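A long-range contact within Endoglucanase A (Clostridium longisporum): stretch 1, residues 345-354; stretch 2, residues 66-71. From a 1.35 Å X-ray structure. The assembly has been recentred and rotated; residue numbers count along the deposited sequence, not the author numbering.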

ATOM      1  N   ILE A 345     -16.030   5.522  12.144  1.00 12.08           N
ATOM      2  CA  ILE A 345     -15.281   5.566  10.889  1.00 10.97           C
ATOM      3  C   ILE A 345     -15.216   4.178  10.261  1.00 10.99           C
ATOM      4  O   ILE A 345     -15.438   4.014   9.056  1.00 11.35           O
ATOM      5  CB  ILE A 345     -13.886   6.189  11.082  1.00 11.40           C
ATOM      6  CG1 ILE A 345     -14.010   7.620  11.607  1.00 12.41           C
ATOM      7  CG2 ILE A 345     -13.094   6.151   9.763  1.00 11.34           C
ATOM      8  CD1 ILE A 345     -12.686   8.248  12.018  1.00 12.60           C
ATOM      9  N   LYS A 346     -14.921   3.155  11.067  1.00 11.30           N
ATOM     10  CA  LYS A 346     -14.988   1.782  10.573  1.00 11.27           C
ATOM     11  C   LYS A 346     -16.358   1.489   9.969  1.00 11.12           C
ATOM     12  O   LYS A 346     -16.463   0.930   8.873  1.00 11.68           O
ATOM     13  CB  LYS A 346     -14.650   0.810  11.706  1.00 12.90           C
ATOM     14  CG  LYS A 346     -14.796  -0.664  11.366  1.00 14.46           C
ATOM     15  CD  LYS A 346     -16.199  -1.225  11.654  1.00 16.60           C
ATOM     16  CE  LYS A 346     -16.517  -1.225  13.143  1.00 19.62           C
ATOM     17  NZ  LYS A 346     -17.821  -1.876  13.442  1.00 22.01           N
ATOM     18  N   ASP A 347     -17.425   1.864  10.678  1.00 11.93           N
ATOM     19  CA  ASP A 347     -18.772   1.602  10.182  1.00 11.76           C
ATOM     20  C   ASP A 347     -19.010   2.306   8.853  1.00 10.77           C
ATOM     21  O   ASP A 347     -19.655   1.750   7.961  1.00 11.82           O
ATOM     22  CB  ASP A 347     -19.820   2.052  11.204  1.00 14.07           C
ATOM     23  CG  ASP A 347     -19.937   1.112  12.387  1.00 16.59           C
ATOM     24  OD1 ASP A 347     -19.425  -0.031  12.319  1.00 18.43           O
ATOM     25  OD2 ASP A 347     -20.551   1.534  13.393  1.00 19.57           O
ATOM     26  N   ALA A 348     -18.490   3.530   8.707  1.00 10.86           N
ATOM     27  CA  ALA A 348     -18.665   4.285   7.468  1.00 11.12           C
ATOM     28  C   ALA A 348     -17.933   3.634   6.296  1.00 10.82           C
ATOM     29  O   ALA A 348     -18.447   3.612   5.170  1.00 11.06           O
ATOM     30  CB  ALA A 348     -18.186   5.720   7.671  1.00 11.76           C
ATOM     31  N   LEU A 349     -16.731   3.106   6.539  1.00  9.98           N
ATOM     32  CA  LEU A 349     -15.986   2.424   5.485  1.00  9.50           C
ATOM     33  C   LEU A 349     -16.757   1.221   4.965  1.00  9.98           C
ATOM     34  O   LEU A 349     -16.870   1.010   3.750  1.00 10.28           O
ATOM     35  CB  LEU A 349     -14.629   1.985   6.030  1.00  9.45           C
ATOM     36  CG  LEU A 349     -13.606   3.080   6.320  1.00  8.97           C
ATOM     37  CD1 LEU A 349     -12.430   2.514   7.110  1.00 10.85           C
ATOM     38  CD2 LEU A 349     -13.109   3.731   5.040  1.00  9.77           C
ATOM     39  N   ILE A 350     -17.270   0.399   5.879  1.00 10.22           N
ATOM     40  CA  ILE A 350     -17.973  -0.810   5.476  1.00 10.89           C
ATOM     41  C   ILE A 350     -19.302  -0.444   4.827  1.00 11.39           C
ATOM     42  O   ILE A 350     -19.723  -1.076   3.853  1.00 12.47           O
ATOM     43  CB  ILE A 350     -18.137  -1.761   6.679  1.00 12.16           C
ATOM     44  CG1 ILE A 350     -16.775  -2.107   7.315  1.00 11.91           C
ATOM     45  CG2 ILE A 350     -18.888  -3.024   6.260  1.00 13.22           C
ATOM     46  CD1 ILE A 350     -15.759  -2.679   6.346  1.00 12.78           C
ATOM     47  N   ARG A 351     -19.981   0.577   5.357  1.00 11.07           N
ATOM     48  CA  ARG A 351     -21.222   1.047   4.749  1.00 11.89           C
ATOM     49  C   ARG A 351     -20.983   1.518   3.316  1.00 12.22           C
ATOM     50  O   ARG A 351     -21.795   1.242   2.424  1.00 12.80           O
ATOM     51  CB  ARG A 351     -21.820   2.165   5.609  1.00 13.95           C
ATOM     52  CG  ARG A 351     -23.116   2.735   5.086  1.00 14.67           C
ATOM     53  CD  ARG A 351     -23.789   3.621   6.121  1.00 14.88           C
ATOM     54  NE  ARG A 351     -22.995   4.781   6.528  1.00 17.06           N
ATOM     55  CZ  ARG A 351     -22.463   4.963   7.737  1.00 17.97           C
ATOM     56  NH1 ARG A 351     -22.614   4.074   8.711  1.00 20.14           N
ATOM     57  NH2 ARG A 351     -21.786   6.067   7.978  1.00 20.58           N
ATOM     58  N   GLY A 352     -19.866   2.208   3.067  1.00 11.84           N
ATOM     59  CA  GLY A 352     -19.574   2.646   1.711  1.00 11.53           C
ATOM     60  C   GLY A 352     -19.375   1.480   0.761  1.00 12.13           C
ATOM     61  O   GLY A 352     -19.817   1.521  -0.390  1.00 12.81           O
ATOM     62  N   TYR A 353     -18.724   0.416   1.238  1.00 10.85           N
ATOM     63  CA  TYR A 353     -18.586  -0.796   0.438  1.00 11.01           C
ATOM     64  C   TYR A 353     -19.950  -1.426   0.160  1.00 11.76           C
ATOM     65  O   TYR A 353     -20.271  -1.768  -0.986  1.00 11.98           O
ATOM     66  CB  TYR A 353     -17.653  -1.787   1.153  1.00 11.71           C
ATOM     67  CG  TYR A 353     -17.664  -3.142   0.499  1.00 11.61           C
ATOM     68  CD1 TYR A 353     -16.992  -3.366  -0.695  1.00 11.01           C
ATOM     69  CD2 TYR A 353     -18.397  -4.182   1.036  1.00 12.97           C
ATOM     70  CE1 TYR A 353     -17.035  -4.593  -1.325  1.00 10.87           C
ATOM     71  CE2 TYR A 353     -18.448  -5.416   0.419  1.00 13.50           C
ATOM     72  CZ  TYR A 353     -17.769  -5.613  -0.768  1.00 12.52           C
ATOM     73  OH  TYR A 353     -17.825  -6.833  -1.402  1.00 14.72           O
ATOM     74  N   LYS A 354     -20.779  -1.561   1.196  1.00 12.18           N
ATOM     75  CA  LYS A 354     -22.091  -2.184   1.044  1.00 13.78           C
ATOM     76  C   LYS A 354     -23.061  -1.335   0.231  1.00 14.60           C
ATOM     77  O   LYS A 354     -24.047  -1.866  -0.290  1.00 15.85           O
ATOM     78  CB  LYS A 354     -22.669  -2.481   2.427  1.00 15.57           C
ATOM     79  CG  LYS A 354     -21.950  -3.602   3.166  1.00 18.52           C
ATOM     80  CD  LYS A 354     -21.964  -4.922   2.402  1.00 22.60           C
ATOM     81  CE  LYS A 354     -23.373  -5.405   2.076  1.00 26.96           C
ATOM     82  NZ  LYS A 354     -23.335  -6.624   1.222  1.00 30.03           N
TER
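Stretch 2 (66-71) NAGFKT

Residues 345-354 form an unbroken helical segment: every phi/psi pair is helical, and six i to i-4 backbone hydrogen bonds run from Leu 349 N to Ile 345 O (3.0 Å) through Lys 354 N to Ile 350 O (2.9 Å). Stretch 2 is the end of another helix and the loop that follows. Gly 68, with phi 116° and psi 0°, is the first residue to leave helical geometry, in a Schellman motif, and the chain then runs on in the same general sense as stretch 1, so that Ala 67 lies near Lys 346 and Lys 70 near Tyr 353. No hydrogen bond crosses directly; the 327 Å² of buried surface rests mainly on packing.

Lys 346 lays its aliphatic chain along the start of the contact, CD 4.3 Å from Ala 67 CB and CG 4.4 Å from Phe 69 CE1, while its NZ makes a salt bridge with Asp 347 OD1 (2.7 Å). Leu 349 points toward stretch 2 and meets the edge of the Phe 69 ring, CD1 to CZ 4.0 Å.

Ile 350 is the centre of the register, its CA 6.2 Å from Gly 68 CA. Its CG1 approaches Ala 67 O at 3.3 Å and its CD1 lies 3.7 Å from Gly 68 C. That same CD1 sits 4.0 Å from the Phe 69 ring centroid, 5° off the normal, a CH-pi contact over the face. Although Phe 69 CB points away, its ring comes nearer. An ideal CB on Gly 68 would fall 3.1 Å from Ile 350 CG2, a tight fit, and would also jam against the preceding carbonyl.

One turn later, Tyr 353 OH lies 3.3 Å from Lys 70 CD. Two waters link this hydroxyl to Lys 70 NZ, which donates to both: water 1 is 3.0 Å from NZ and 2.7 Å from OH, water 2 is 2.7 Å and 3.2 Å.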

ATOM      1  N   ASN A  66     -13.723  -9.911  10.011  1.00 12.12           N
ATOM      2  CA  ASN A  66     -15.104  -9.976  10.475  1.00 12.98           C
ATOM      3  C   ASN A  66     -15.812  -8.628  10.410  1.00 14.04           C
ATOM      4  O   ASN A  66     -17.045  -8.590  10.407  1.00 15.24           O
ATOM      5  CB  ASN A  66     -15.141 -10.555  11.884  1.00 14.96           C
ATOM      6  CG  ASN A  66     -14.793 -12.030  11.906  1.00 19.44           C
ATOM      7  OD1 ASN A  66     -15.002 -12.743  10.926  1.00 21.73           O
ATOM      8  ND2 ASN A  66     -14.248 -12.492  13.019  1.00 21.39           N
ATOM      9  N   ALA A  67     -15.076  -7.523  10.338  1.00 12.48           N
ATOM     10  CA  ALA A  67     -15.711  -6.226  10.167  1.00 12.43           C
ATOM     11  C   ALA A  67     -16.210  -6.017   8.745  1.00 12.90           C
ATOM     12  O   ALA A  67     -17.071  -5.162   8.531  1.00 14.79           O
ATOM     13  CB  ALA A  67     -14.731  -5.112  10.536  1.00 13.15           C
ATOM     14  N   GLY A  68     -15.683  -6.761   7.774  1.00 11.20           N
ATOM     15  CA  GLY A  68     -16.131  -6.655   6.397  1.00 11.09           C
ATOM     16  C   GLY A  68     -15.088  -6.171   5.414  1.00  9.48           C
ATOM     17  O   GLY A  68     -15.409  -6.031   4.226  1.00 11.49           O
ATOM     18  N   PHE A  69     -13.860  -5.886   5.839  1.00  9.61           N
ATOM     19  CA  PHE A  69     -12.786  -5.614   4.892  1.00  9.30           C
ATOM     20  C   PHE A  69     -12.479  -6.885   4.107  1.00  9.68           C
ATOM     21  O   PHE A  69     -12.495  -7.988   4.660  1.00 12.20           O
ATOM     22  CB  PHE A  69     -11.535  -5.170   5.650  1.00  8.95           C
ATOM     23  CG  PHE A  69     -11.694  -3.856   6.383  1.00  8.40           C
ATOM     24  CD1 PHE A  69     -12.045  -3.821   7.721  1.00  9.62           C
ATOM     25  CD2 PHE A  69     -11.469  -2.658   5.737  1.00  8.83           C
ATOM     26  CE1 PHE A  69     -12.190  -2.630   8.385  1.00 10.29           C
ATOM     27  CE2 PHE A  69     -11.606  -1.458   6.403  1.00 10.42           C
ATOM     28  CZ  PHE A  69     -11.974  -1.443   7.730  1.00 10.27           C
ATOM     29  N   LYS A  70     -12.167  -6.734   2.817  1.00  8.94           N
ATOM     30  CA  LYS A  70     -11.887  -7.886   1.969  1.00  8.95           C
ATOM     31  C   LYS A  70     -10.420  -8.034   1.601  1.00  8.49           C
ATOM     32  O   LYS A  70     -10.038  -9.081   1.063  1.00  9.66           O
ATOM     33  CB  LYS A  70     -12.750  -7.844   0.700  1.00 10.37           C
ATOM     34  CG  LYS A  70     -14.211  -8.230   0.964  1.00 12.62           C
ATOM     35  CD  LYS A  70     -15.022  -8.296  -0.319  1.00 14.01           C
ATOM     36  CE  LYS A  70     -14.672  -9.522  -1.154  1.00 16.91           C
ATOM     37  NZ  LYS A  70     -15.469  -9.577  -2.419  1.00 19.03           N
ATOM     38  N   THR A  71      -9.606  -7.014   1.861  1.00  7.45           N
ATOM     39  CA  THR A  71      -8.190  -6.999   1.526  1.00  7.44           C
ATOM     40  C   THR A  71      -7.397  -6.488   2.718  1.00  7.29           C
ATOM     41  O   THR A  71      -7.819  -5.539   3.390  1.00  8.07           O
ATOM     42  CB  THR A  71      -7.958  -6.048   0.332  1.00  8.09           C
ATOM     43  OG1 THR A  71      -8.628  -6.559  -0.824  1.00  9.38           O
ATOM     44  CG2 THR A  71      -6.485  -5.903  -0.008  1.00  8.86           C
TER
HETATM   45  O   HOH W   1     -16.476  -7.077  -3.717  1.00 16.47           O
HETATM   46  O   HOH W   2     -18.073 -10.002  -1.983  1.00 46.54           O